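PDB 4DQA: uncharacterized protein from Bacteroides ovatus, which is of unknown function but probably binds carbohydrate, combining an N-terminal BT_3987-like domain with a concanavalin A-like lectin/glucanase domain. Local coordinates for residues Thr164-Ile169 / Glu285-Ser290; Asp202-Ala207 / Ile239-Glu244; Glu310-Tyr315 / Asp331-Ile336; Met181-Val186 / Ser260-Tyr265. All coordinates share one frame; numbering follows the deposited sequence. Where two conformers were deposited one is given.

Contact 1. Residues Thr164-Ile169 / Glu285-Ser290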
loop_
_atom_site.group_PDB
_atom_site.type_symbol
_atom_site.label_atom_id
_atom_site.label_comp_id
_atom_site.label_asym_id
_atom_site.label_seq_id
_atom_site.Cartn_x
_atom_site.Cartn_y
_atom_site.Cartn_z
ATOM N N THR A 164 5.165 -3.395 -16.029
ATOM C CA THR A 164 4.409 -2.287 -15.445
ATOM C C THR A 164 5.358 -1.197 -15.017
ATOM O O THR A 164 6.397 -1.465 -14.397
ATOM C CB THR A 164 3.631 -2.748 -14.201
ATOM O OG1 THR A 164 2.770 -3.826 -14.549
ATOM C CG2 THR A 164 2.791 -1.616 -13.624
ATOM N N TYR A 165 4.998 0.042 -15.338
ATOM C CA TYR A 165 5.596 1.215 -14.707
ATOM C C TYR A 165 4.494 1.807 -13.852
ATOM O O TYR A 165 3.366 1.930 -14.325
ATOM C CB TYR A 165 5.946 2.313 -15.714
ATOM C CG TYR A 165 7.015 2.053 -16.753
ATOM C CD1 TYR A 165 7.858 0.951 -16.700
ATOM C CD2 TYR A 165 7.189 2.963 -17.807
ATOM C CE1 TYR A 165 8.847 0.756 -17.657
ATOM C CE2 TYR A 165 8.167 2.772 -18.774
ATOM C CZ TYR A 165 9.004 1.680 -18.691
ATOM O OH TYR A 165 9.985 1.477 -19.646
ATOM N N GLU A 166 4.802 2.235 -12.640
ATOM C CA GLU A 166 3.799 2.962 -11.849
ATOM C C GLU A 166 4.460 3.951 -10.916
ATOM O O GLU A 166 5.623 3.801 -10.550
ATOM C CB GLU A 166 2.840 2.064 -11.074
ATOM C CG GLU A 166 3.517 1.172 -10.076
ATOM C CD GLU A 166 2.550 0.354 -9.229
ATOM O OE1 GLU A 166 1.423 0.823 -8.993
ATOM O OE2 GLU A 166 2.935 -0.746 -8.748
ATOM N N ALA A 167 3.718 4.992 -10.571
ATOM C CA ALA A 167 4.193 6.008 -9.627
ATOM C C ALA A 167 3.036 6.837 -9.135
ATOM O O ALA A 167 2.021 7.010 -9.833
ATOM C CB ALA A 167 5.180 6.923 -10.287
ATOM N N LEU A 168 3.207 7.410 -7.949
ATOM C CA LEU A 168 2.406 8.557 -7.510
ATOM C C LEU A 168 3.166 9.803 -7.949
ATOM O O LEU A 168 4.379 9.933 -7.698
ATOM C CB LEU A 168 2.235 8.586 -5.993
ATOM C CG LEU A 168 1.408 7.451 -5.422
ATOM C CD1 LEU A 168 1.687 7.263 -3.919
ATOM C CD2 LEU A 168 -0.081 7.645 -5.673
ATOM N N ILE A 169 2.457 10.725 -8.600
ATOM C CA ILE A 169 3.059 11.964 -9.092
ATOM C C ILE A 169 2.211 13.164 -8.724
ATOM O O ILE A 169 1.004 13.095 -8.550
ATOM C CB ILE A 169 3.277 11.959 -10.633
ATOM C CG1 ILE A 169 1.939 11.946 -11.370
ATOM C CG2 ILE A 169 4.157 10.781 -11.016
ATOM C CD1 ILE A 169 2.102 12.154 -12.868
ATOM N N GLU A 285 6.556 6.290 -4.478
ATOM C CA GLU A 285 6.124 4.923 -4.804
ATOM C C GLU A 285 6.317 4.599 -6.283
ATOM O O GLU A 285 5.412 4.091 -6.971
ATOM C CB GLU A 285 4.679 4.675 -4.380
ATOM C CG GLU A 285 4.452 4.774 -2.909
ATOM C CD GLU A 285 5.207 3.702 -2.144
ATOM O OE1 GLU A 285 5.013 2.506 -2.456
ATOM O OE2 GLU A 285 6.034 4.048 -1.264
ATOM N N VAL A 286 7.524 4.869 -6.742
ATOM C CA VAL A 286 7.918 4.614 -8.133
ATOM C C VAL A 286 8.353 3.168 -8.292
ATOM O O VAL A 286 9.224 2.702 -7.554
ATOM C CB VAL A 286 9.087 5.527 -8.516
ATOM C CG1 VAL A 286 9.588 5.235 -9.916
ATOM C CG2 VAL A 286 8.708 6.994 -8.376
ATOM N N ARG A 287 7.723 2.441 -9.211
ATOM C CA ARG A 287 7.998 1.011 -9.372
ATOM C C ARG A 287 8.073 0.581 -10.804
ATOM O O ARG A 287 7.351 1.088 -11.652
ATOM C CB ARG A 287 6.925 0.164 -8.686
ATOM C CG ARG A 287 6.575 0.630 -7.278
ATOM C CD ARG A 287 5.447 -0.221 -6.696
ATOM N NE ARG A 287 4.928 0.409 -5.480
ATOM C CZ ARG A 287 3.660 0.434 -5.126
ATOM N NH1 ARG A 287 2.734 -0.158 -5.869
ATOM N NH2 ARG A 287 3.305 1.040 -4.004
ATOM N N VAL A 288 8.891 -0.438 -11.051
ATOM C CA VAL A 288 8.869 -1.151 -12.325
ATOM C C VAL A 288 8.698 -2.620 -11.993
ATOM O O VAL A 288 9.390 -3.138 -11.113
ATOM C CB VAL A 288 10.162 -0.997 -13.108
ATOM C CG1 VAL A 288 10.099 -1.827 -14.399
ATOM C CG2 VAL A 288 10.416 0.454 -13.465
ATOM N N TRP A 289 7.773 -3.281 -12.683
ATOM C CA TRP A 289 7.538 -4.707 -12.497
ATOM C C TRP A 289 7.797 -5.429 -13.798
ATOM O O TRP A 289 7.549 -4.895 -14.881
ATOM C CB TRP A 289 6.073 -4.978 -12.132
ATOM C CG TRP A 289 5.552 -4.318 -10.911
ATOM C CD1 TRP A 289 5.138 -3.018 -10.788
ATOM C CD2 TRP A 289 5.314 -4.938 -9.634
ATOM N NE1 TRP A 289 4.684 -2.787 -9.511
ATOM C CE2 TRP A 289 4.771 -3.957 -8.791
ATOM C CE3 TRP A 289 5.527 -6.227 -9.119
ATOM C CZ2 TRP A 289 4.432 -4.212 -7.462
ATOM C CZ3 TRP A 289 5.191 -6.478 -7.792
ATOM C CH2 TRP A 289 4.653 -5.475 -6.983
ATOM N N SER A 290 8.222 -6.689 -13.687
ATOM C CA SER A 290 8.379 -7.559 -14.845
ATOM C C SER A 290 7.132 -8.421 -15.128
ATOM O O SER A 290 7.222 -9.504 -15.735
ATOM C CB SER A 290 9.595 -8.456 -14.630
ATOM O OG SER A 290 9.436 -9.221 -13.449
HETATM O O HOH W 1 -0.144 -0.218 -6.979
#

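Contact 2. Residues Asp202-Ala207 / Ile239-Glu244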
loop_
_atom_site.group_PDB
_atom_site.type_symbol
_atom_site.label_atom_id
_atom_site.label_comp_id
_atom_site.label_asym_id
_atom_site.label_seq_id
_atom_site.Cartn_x
_atom_site.Cartn_y
_atom_site.Cartn_z
ATOM N N ASP A 202 -0.055 18.459 -21.116
ATOM C CA ASP A 202 -0.588 17.875 -19.896
ATOM C C ASP A 202 -1.281 16.529 -20.102
ATOM O O ASP A 202 -2.005 16.038 -19.203
ATOM C CB ASP A 202 -1.477 18.891 -19.134
ATOM C CG ASP A 202 -2.475 19.640 -20.021
ATOM O OD1 ASP A 202 -2.672 19.298 -21.208
ATOM O OD2 ASP A 202 -3.068 20.645 -19.534
ATOM N N TYR A 203 -1.004 15.870 -21.232
ATOM C CA TYR A 203 -1.596 14.565 -21.552
ATOM C C TYR A 203 -0.585 13.443 -21.363
ATOM O O TYR A 203 0.485 13.440 -21.981
ATOM C CB TYR A 203 -2.114 14.553 -22.986
ATOM C CG TYR A 203 -3.510 15.107 -23.133
ATOM C CD1 TYR A 203 -3.859 16.321 -22.549
ATOM C CD2 TYR A 203 -4.480 14.422 -23.827
ATOM C CE1 TYR A 203 -5.152 16.831 -22.657
ATOM C CE2 TYR A 203 -5.763 14.922 -23.941
ATOM C CZ TYR A 203 -6.083 16.131 -23.359
ATOM O OH TYR A 203 -7.359 16.638 -23.472
ATOM N N LEU A 204 -0.925 12.492 -20.508
ATOM C CA LEU A 204 -0.113 11.297 -20.339
ATOM C C LEU A 204 0.003 10.511 -21.618
ATOM O O LEU A 204 -0.960 10.338 -22.358
ATOM C CB LEU A 204 -0.748 10.356 -19.333
ATOM C CG LEU A 204 -0.492 10.559 -17.876
ATOM C CD1 LEU A 204 -1.425 9.625 -17.126
ATOM C CD2 LEU A 204 0.968 10.238 -17.540
ATOM N N GLU A 205 1.187 9.998 -21.870
ATOM C CA GLU A 205 1.504 9.346 -23.124
ATOM C C GLU A 205 2.582 8.324 -22.921
ATOM O O GLU A 205 3.506 8.529 -22.135
ATOM C CB GLU A 205 1.994 10.388 -24.142
ATOM C CG GLU A 205 2.392 9.843 -25.491
ATOM C CD GLU A 205 2.751 10.947 -26.480
ATOM O OE1 GLU A 205 3.682 11.754 -26.193
ATOM O OE2 GLU A 205 2.108 11.015 -27.554
ATOM N N VAL A 206 2.461 7.202 -23.628
ATOM C CA VAL A 206 3.566 6.283 -23.778
ATOM C C VAL A 206 4.181 6.410 -25.166
ATOM O O VAL A 206 3.482 6.522 -26.167
ATOM C CB VAL A 206 3.163 4.843 -23.440
ATOM C CG1 VAL A 206 2.064 4.363 -24.315
ATOM C CG2 VAL A 206 4.352 3.929 -23.587
ATOM N N ALA A 207 5.506 6.448 -25.215
ATOM C CA ALA A 207 6.222 6.654 -26.464
ATOM C C ALA A 207 7.419 5.731 -26.577
ATOM O O ALA A 207 7.813 5.097 -25.609
ATOM C CB ALA A 207 6.665 8.132 -26.569
ATOM N N ILE A 239 -2.967 2.558 -19.961
ATOM C CA ILE A 239 -2.528 3.618 -19.071
ATOM C C ILE A 239 -3.663 3.848 -18.085
ATOM O O ILE A 239 -4.824 4.034 -18.474
ATOM C CB ILE A 239 -2.272 4.926 -19.840
ATOM C CG1 ILE A 239 -1.070 4.763 -20.760
ATOM C CG2 ILE A 239 -2.039 6.084 -18.866
ATOM C CD1 ILE A 239 -0.827 5.923 -21.692
ATOM N N TYR A 240 -3.318 3.828 -16.798
ATOM C CA TYR A 240 -4.272 3.912 -15.720
ATOM C C TYR A 240 -3.979 5.125 -14.849
ATOM O O TYR A 240 -2.823 5.406 -14.538
ATOM C CB TYR A 240 -4.180 2.647 -14.839
ATOM C CG TYR A 240 -4.510 1.352 -15.537
ATOM C CD1 TYR A 240 -3.563 0.700 -16.302
ATOM C CD2 TYR A 240 -5.756 0.775 -15.402
ATOM C CE1 TYR A 240 -3.851 -0.485 -16.948
ATOM C CE2 TYR A 240 -6.053 -0.420 -16.049
ATOM C CZ TYR A 240 -5.083 -1.039 -16.806
ATOM O OH TYR A 240 -5.349 -2.238 -17.450
ATOM N N VAL A 241 -5.030 5.843 -14.469
ATOM C CA VAL A 241 -4.916 6.991 -13.590
ATOM C C VAL A 241 -5.869 6.736 -12.430
ATOM O O VAL A 241 -7.060 6.550 -12.635
ATOM C CB VAL A 241 -5.262 8.280 -14.298
ATOM C CG1 VAL A 241 -5.198 9.454 -13.341
ATOM C CG2 VAL A 241 -4.316 8.509 -15.477
ATOM N N ASN A 242 -5.327 6.731 -11.219
ATOM C CA ASN A 242 -6.105 6.485 -9.995
ATOM C C ASN A 242 -6.884 5.195 -10.109
ATOM O O ASN A 242 -8.032 5.095 -9.680
ATOM C CB ASN A 242 -7.023 7.656 -9.686
ATOM C CG ASN A 242 -6.257 8.910 -9.363
ATOM O OD1 ASN A 242 -5.033 8.858 -9.078
ATOM N ND2 ASN A 242 -6.928 10.038 -9.409
ATOM N N GLY A 243 -6.238 4.220 -10.716
ATOM C CA GLY A 243 -6.823 2.888 -10.857
ATOM C C GLY A 243 -7.831 2.721 -11.989
ATOM O O GLY A 243 -8.324 1.611 -12.199
ATOM N N GLU A 244 -8.155 3.806 -12.699
ATOM C CA GLU A 244 -9.086 3.756 -13.823
ATOM C C GLU A 244 -8.328 3.724 -15.151
ATOM O O GLU A 244 -7.390 4.484 -15.361
ATOM C CB GLU A 244 -10.018 4.974 -13.832
ATOM C CG GLU A 244 -10.903 5.158 -12.597
ATOM C CD GLU A 244 -11.737 6.431 -12.680
ATOM O OE1 GLU A 244 -12.518 6.575 -13.649
ATOM O OE2 GLU A 244 -11.608 7.299 -11.788
#

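Contact 3. Residues Glu310-Tyr315 / Asp331-Ile336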
loop_
_atom_site.group_PDB
_atom_site.type_symbol
_atom_site.label_atom_id
_atom_site.label_comp_id
_atom_site.label_asym_id
_atom_site.label_seq_id
_atom_site.Cartn_x
_atom_site.Cartn_y
_atom_site.Cartn_z
ATOM N N GLU A 310 7.927 -10.746 -5.509
ATOM C CA GLU A 310 8.294 -11.358 -6.766
ATOM C C GLU A 310 7.779 -10.511 -7.923
ATOM O O GLU A 310 6.633 -10.057 -7.915
ATOM C CB GLU A 310 7.708 -12.762 -6.837
ATOM C CG GLU A 310 8.055 -13.500 -8.113
ATOM C CD GLU A 310 9.486 -14.032 -8.131
ATOM O OE1 GLU A 310 10.102 -14.140 -7.047
ATOM O OE2 GLU A 310 9.955 -14.373 -9.237
ATOM N N GLY A 311 8.644 -10.254 -8.888
ATOM C CA GLY A 311 8.277 -9.463 -10.047
ATOM C C GLY A 311 8.575 -7.978 -9.950
ATOM O O GLY A 311 8.422 -7.245 -10.928
ATOM N N LEU A 312 8.991 -7.523 -8.770
ATOM C CA LEU A 312 9.267 -6.119 -8.549
ATOM C C LEU A 312 10.736 -5.869 -8.884
ATOM O O LEU A 312 11.631 -6.340 -8.175
ATOM C CB LEU A 312 8.972 -5.753 -7.121
ATOM C CG LEU A 312 9.111 -4.307 -6.713
ATOM C CD1 LEU A 312 8.206 -3.358 -7.538
ATOM C CD2 LEU A 312 8.803 -4.170 -5.215
ATOM N N ALA A 313 10.964 -5.201 -10.007
ATOM C CA ALA A 313 12.319 -5.001 -10.525
ATOM C C ALA A 313 12.996 -3.740 -10.005
ATOM O O ALA A 313 14.223 -3.623 -10.020
ATOM C CB ALA A 313 12.303 -4.997 -12.068
ATOM N N LEU A 314 12.194 -2.775 -9.559
ATOM C CA LEU A 314 12.706 -1.496 -9.093
ATOM C C LEU A 314 11.658 -0.878 -8.196
ATOM O O LEU A 314 10.469 -0.912 -8.523
ATOM C CB LEU A 314 12.945 -0.566 -10.276
ATOM C CG LEU A 314 13.486 0.810 -9.884
ATOM C CD1 LEU A 314 14.926 0.639 -9.435
ATOM C CD2 LEU A 314 13.360 1.820 -11.008
ATOM N N TYR A 315 12.080 -0.309 -7.077
ATOM C CA TYR A 315 11.148 0.348 -6.146
ATOM C C TYR A 315 11.820 1.490 -5.441
ATOM O O TYR A 315 12.724 1.279 -4.639
ATOM C CB TYR A 315 10.684 -0.689 -5.125
ATOM C CG TYR A 315 9.548 -0.285 -4.190
ATOM C CD1 TYR A 315 8.763 0.845 -4.405
ATOM C CD2 TYR A 315 9.272 -1.081 -3.098
ATOM C CE1 TYR A 315 7.708 1.167 -3.528
ATOM C CE2 TYR A 315 8.255 -0.769 -2.226
ATOM C CZ TYR A 315 7.448 0.323 -2.466
ATOM O OH TYR A 315 6.445 0.586 -1.565
ATOM N N ASP A 331 17.729 1.410 -4.361
ATOM C CA ASP A 331 16.300 1.168 -4.301
ATOM C C ASP A 331 15.942 0.214 -3.160
ATOM O O ASP A 331 16.815 -0.397 -2.504
ATOM C CB ASP A 331 15.782 0.673 -5.652
ATOM C CG ASP A 331 15.741 -0.818 -5.741
ATOM O OD1 ASP A 331 16.783 -1.459 -5.446
ATOM O OD2 ASP A 331 14.666 -1.368 -6.112
ATOM N N ALA A 332 14.640 0.120 -2.919
ATOM C CA ALA A 332 14.079 -0.647 -1.804
ATOM C C ALA A 332 14.177 -2.148 -1.967
ATOM O O ALA A 332 14.246 -2.850 -0.965
ATOM C CB ALA A 332 12.650 -0.239 -1.594
ATOM N N THR A 333 14.224 -2.641 -3.204
ATOM C CA THR A 333 14.406 -4.082 -3.415
ATOM C C THR A 333 15.810 -4.553 -3.079
ATOM O O THR A 333 16.059 -5.741 -2.917
ATOM C CB THR A 333 14.112 -4.545 -4.844
ATOM O OG1 THR A 333 15.107 -4.033 -5.748
ATOM C CG2 THR A 333 12.697 -4.143 -5.305
ATOM N N GLY A 334 16.747 -3.613 -3.022
ATOM C CA GLY A 334 18.147 -4.000 -2.891
ATOM C C GLY A 334 18.779 -4.434 -4.201
ATOM O O GLY A 334 19.930 -4.888 -4.208
ATOM N N ARG A 335 18.049 -4.319 -5.308
ATOM C CA ARG A 335 18.549 -4.827 -6.591
ATOM C C ARG A 335 19.221 -3.761 -7.448
ATOM O O ARG A 335 20.079 -4.098 -8.289
ATOM C CB ARG A 335 17.423 -5.465 -7.408
ATOM C CG ARG A 335 16.843 -6.673 -6.734
ATOM C CD ARG A 335 15.579 -7.158 -7.426
ATOM N NE ARG A 335 15.797 -7.626 -8.798
ATOM C CZ ARG A 335 16.244 -8.828 -9.128
ATOM N NH1 ARG A 335 16.552 -9.704 -8.190
ATOM N NH2 ARG A 335 16.391 -9.170 -10.410
ATOM N N ILE A 336 18.850 -2.508 -7.227
ATOM C CA ILE A 336 19.224 -1.410 -8.126
ATOM C C ILE A 336 19.970 -0.307 -7.399
ATOM O O ILE A 336 19.482 0.247 -6.421
ATOM C CB ILE A 336 17.986 -0.739 -8.741
ATOM C CG1 ILE A 336 17.140 -1.736 -9.534
ATOM C CG2 ILE A 336 18.387 0.443 -9.657
ATOM C CD1 ILE A 336 17.891 -2.418 -10.600
HETATM O O HOH W 2 15.821 -5.655 -10.916
#

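Contact 4. Residues Met181-Val186 / Ser260-Tyr265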
loop_
_atom_site.group_PDB
_atom_site.type_symbol
_atom_site.label_atom_id
_atom_site.label_comp_id
_atom_site.label_asym_id
_atom_site.label_seq_id
_atom_site.Cartn_x
_atom_site.Cartn_y
_atom_site.Cartn_z
HETATM N N MSE A 181 9.172 8.229 -16.459
HETATM C CA MSE A 181 10.139 7.142 -16.351
HETATM C C MSE A 181 10.214 6.333 -17.647
HETATM O O MSE A 181 9.193 6.179 -18.327
HETATM C CB MSE A 181 9.722 6.224 -15.188
HETATM C CG MSE A 181 8.240 5.829 -15.223
HETATM SE SE MSE A 181 7.456 5.140 -13.559
HETATM C CE MSE A 181 8.590 3.562 -13.368
ATOM N N GLY A 182 11.381 5.764 -17.948
ATOM C CA GLY A 182 11.501 4.808 -19.024
ATOM C C GLY A 182 12.741 5.007 -19.859
ATOM O O GLY A 182 13.667 5.733 -19.444
ATOM N N THR A 183 12.716 4.399 -21.040
ATOM C CA THR A 183 13.837 4.361 -21.937
ATOM C C THR A 183 13.471 5.098 -23.205
ATOM O O THR A 183 12.708 4.608 -24.028
ATOM C CB THR A 183 14.234 2.909 -22.204
ATOM O OG1 THR A 183 14.472 2.285 -20.934
ATOM C CG2 THR A 183 15.483 2.819 -23.086
ATOM N N GLU A 184 13.996 6.308 -23.352
ATOM C CA GLU A 184 13.669 7.148 -24.495
ATOM C C GLU A 184 13.958 6.459 -25.817
ATOM O O GLU A 184 15.009 5.834 -26.007
ATOM C CB GLU A 184 14.408 8.489 -24.396
ATOM C CG GLU A 184 14.317 9.393 -25.648
ATOM C CD GLU A 184 12.924 9.822 -26.034
ATOM O OE1 GLU A 184 11.991 9.641 -25.220
ATOM O OE2 GLU A 184 12.767 10.334 -27.170
ATOM N N GLY A 185 12.978 6.529 -26.719
ATOM C CA GLY A 185 13.102 5.932 -28.027
ATOM C C GLY A 185 12.656 4.478 -28.039
ATOM O O GLY A 185 12.528 3.891 -29.108
ATOM N N VAL A 186 12.398 3.923 -26.856
ATOM C CA VAL A 186 12.071 2.509 -26.728
ATOM C C VAL A 186 10.763 2.260 -25.969
ATOM O O VAL A 186 9.830 1.658 -26.519
ATOM C CB VAL A 186 13.227 1.745 -26.052
ATOM C CG1 VAL A 186 12.891 0.271 -25.884
ATOM C CG2 VAL A 186 14.525 1.913 -26.871
ATOM N N SER A 260 18.652 -0.380 -23.540
ATOM C CA SER A 260 19.120 0.043 -24.848
ATOM C C SER A 260 19.301 1.561 -24.926
ATOM O O SER A 260 18.647 2.357 -24.243
ATOM C CB SER A 260 18.304 -0.546 -26.027
ATOM O OG SER A 260 16.904 -0.449 -25.872
ATOM N N ASP A 261 20.270 1.934 -25.749
ATOM C CA ASP A 261 20.705 3.313 -25.892
ATOM C C ASP A 261 21.183 3.937 -24.568
ATOM O O ASP A 261 22.056 3.387 -23.879
ATOM C CB ASP A 261 19.580 4.121 -26.540
ATOM C CG ASP A 261 19.033 3.449 -27.768
ATOM O OD1 ASP A 261 19.816 2.745 -28.445
ATOM O OD2 ASP A 261 17.830 3.620 -28.068
HETATM N N MSE A 262 20.607 5.078 -24.204
HETATM C CA MSE A 262 20.946 5.773 -22.961
HETATM C C MSE A 262 20.385 5.073 -21.726
HETATM O O MSE A 262 20.743 5.394 -20.566
HETATM C CB MSE A 262 20.375 7.188 -23.002
HETATM C CG MSE A 262 18.902 7.274 -22.580
HETATM SE SE MSE A 262 17.684 6.626 -23.964
HETATM C CE MSE A 262 18.041 7.990 -25.286
ATOM N N GLY A 263 19.486 4.120 -21.973
ATOM C CA GLY A 263 18.957 3.311 -20.916
ATOM C C GLY A 263 17.832 4.025 -20.198
ATOM O O GLY A 263 17.276 5.020 -20.681
ATOM N N PHE A 264 17.521 3.502 -19.039
ATOM C CA PHE A 264 16.334 3.847 -18.298
ATOM C C PHE A 264 16.611 5.045 -17.395
ATOM O O PHE A 264 17.610 5.083 -16.671
ATOM C CB PHE A 264 15.916 2.636 -17.462
ATOM C CG PHE A 264 14.531 2.701 -16.894
ATOM C CD1 PHE A 264 14.277 3.391 -15.712
ATOM C CD2 PHE A 264 13.480 2.014 -17.488
ATOM C CE1 PHE A 264 13.006 3.449 -15.155
ATOM C CE2 PHE A 264 12.202 2.064 -16.922
ATOM C CZ PHE A 264 11.969 2.764 -15.755
ATOM N N TYR A 265 15.693 5.997 -17.409
ATOM C CA TYR A 265 15.765 7.172 -16.546
ATOM C C TYR A 265 14.456 7.429 -15.853
ATOM O O TYR A 265 13.385 7.135 -16.398
ATOM C CB TYR A 265 16.112 8.438 -17.348
ATOM C CG TYR A 265 17.591 8.611 -17.594
ATOM C CD1 TYR A 265 18.400 9.132 -16.590
ATOM C CD2 TYR A 265 18.188 8.216 -18.777
ATOM C CE1 TYR A 265 19.764 9.292 -16.799
ATOM C CE2 TYR A 265 19.568 8.364 -18.989
ATOM C CZ TYR A 265 20.341 8.895 -17.961
ATOM O OH TYR A 265 21.711 9.033 -18.214
HETATM O O HOH W 3 15.511 7.227 -21.072
#

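Contact 1. Residues Thr164-Ile169 / Glu285-Ser290
E166 and R287 sit opposite each other as a hydrogen-bonded antiparallel pair, and their side chains leave the sheet on the face that also carries T164 and W289. The E166 carboxylate is turned almost perpendicular to the R287 guanidinium, the planes lying 86° apart. Its OE2 approaches the guanidinium edge, 2.9 Å from R287 NH1, in a salt bridge whose hydrogen bond is weak. The indole of W289 grips the same oxygen: NE1 of W289 lies 2.8 Å from E166 OE2 and meets it on the anti side, 20° out of the carboxylate plane. With E166 CG between its backbone N and carbonyl carbon (chi1 61°), that methylene comes within 3.8 Å of R287 CB. R287 is steadied from another direction, because its NH2 donates in plane to the anti lone pair of E285 OE1, 2.7 Å away. E285 OE1 also bonds to Y315 OH and its OE2 forms a salt bridge with K317, so the buried charges of E166, R287, E285 and K317 probably offset one another. Alongside, T164 CB rests 3.7 Å from CD1 of W289, the two side chains pointing the same way. Y165 and V288 occupy the reverse face, again side by side, with CD1 of Y165 4.2 Å from CG2 of V288, while the Y165 hydroxyl bonds to the carbonyl of M187. A salt-bridge network on one face and an apolar layer turned toward strand 264-266 on the other fit a sandwich sheet of the concanavalin A-like fold.

Contact 2. Residues Asp202-Ala207 / Ile239-Glu244
L204 carries CG anti to its carbonyl carbon (chi1 -85°) and continues extended, which sends CD1 out toward I239 and V241. I239 answers with an extended branch of its own: CD1 is anti to CA (chi2 173°) and reaches toward the other strand, ending 4.0 Å from the backbone N of V206. The closest approach is between methyls, with CD1 of L204 3.5 Å from CG2 of V241. The same L204 CD1 lies 4.0 Å from CG2 of I239, so one leucine methyl meets a branch from each of two residues that alternate along the facing strand. V206 extends this apolar seam, its CG1 lying 4.2 Å from CD1 of I239. The strand axes remain 8.9 Å apart at 153°, so the strands pack through side chains and do not pair as sheet neighbours. E205, between the two inward residues, turns its CB away from the contact, and its carboxylate is taken up by R190 and T199. Past V241 the chain reverses in a type I' turn to E244, a tight hairpin between strands 236-241 and 244-250. Around the contact, strand 203-208 is the middle member of a three-stranded sheet, between 187-190 and 212-213. Strand 236-241 belongs to the large antiparallel sheet, between 223-231 and 244-250, and the surrounding packing is completed by Y212 against V206 and I239, L228 against V206, and Y224 against V241.

Contact 3. Residues Glu310-Tyr315 / Asp331-Ile336
Y315 and the D331-I336 loop are joined by two hydrogen bonds. The amide of A332 donates to Y315 O at an N to O distance of 2.8 Å, almost straight at 173°, and the Y315 amide N donates back to the anti lone pair of D331 OD2 at 3.0 Å. That carboxylate also organises its own loop. T333 OG1 donates to the syn lone pair of D331 OD2 across 2.7 Å, while the amide N of I336 reaches D331 OD1 at 2.9 Å from above the carboxylate plane, 51° out of it. The T333 hydroxyl oxygen in turn accepts from the R335 amide. Farther out, a water accepts from NE of R335 and donates to A313 O, linking the exposed arginine to the strand. Apolar contacts flank these bonds. CG2 of T333, anti to the carbonyl carbon, lies 3.9 Å from CG of L312, and the methyl of A332 is 3.8 Å from CD2 of Y315. L314 meets I336 at about a right angle, with V152 touching both; L314 has two conformers, and the very short carbon contacts of one of them are doubtful. The Y315 hydroxyl leads elsewhere, to E285, K317 and V305. Opposite V288, A313 and L314 make a classic bulge in strand 312-316. The facing loop combines a type I turn from D331 to G334 with an ST turn at T333, tied through D331 to this bulged strand of the lectin-like domain.

Contact 4. Residues Met181-Val186 / Ser260-Tyr265
G182 lies against the ring of F264, and this is the close-packed part of the contact. The glycine CA stands over one face in a CH-pi contact, 3.8 Å from the centroid of the F264 ring and offset toward the rim. T183 crosses the phenylalanine side chain at about a right angle, bringing OG1 to 3.6 Å from F264 CD2; the threonine hydroxyl is hydrogen-bonded to the carbonyl of P258. Two backbone bonds fix the register: the amide N of G182 donates to Y265 O at 2.9 Å, nearly in line with the carbonyl, and the Y265 amide returns a bond to G182 O. This antiparallel pair ties a corner of the chain to strand 264-266, an outermost strand of the five-stranded antiparallel sheet in the concanavalin A-like domain, with F264 packing inward on V288 and V152. Around T183 a water takes over from direct pairing, donating to G182 O and G263 O and accepting from the E184 amide. By the type II' turn from S260 to G263, side chains meet backbone oxygens as well as each other: CG2 of T183 lies 3.4 Å from S260 O. The selenomethionine at M262 lays its SE 3.5 Å from E184 O and its CE 3.8 Å from E184 CB, while the E184 carboxylate turns off to a salt bridge with R277. At the solvent side, V186 CG2 lies 3.5 Å from S260 OG, itself bonded to the carbonyl of D257, and also comes near OD2 of the exposed D261.

The N-terminal domain contributes to none of these contacts. Contact 1 opens first, at 164-169, and closes the widest loop when strand 282-289 returns beside it. Contact 4, between 181-186 and 260-265, is nested within that loop, and contact 2, from 202-207 to 239-244, is nested within contact 4. Contact 3 follows in series, after contact 1 has closed, so none cross. Contact 1 pairs two strands of the large antiparallel sheet, which contact 2 joins to the three-stranded sheet and contact 4 meets through packing from strand 264-266. Contact 3 touches contact 1 directly through neighbouring strands 282-289 and 312-316, and fastens the loop leading to strand 337-340.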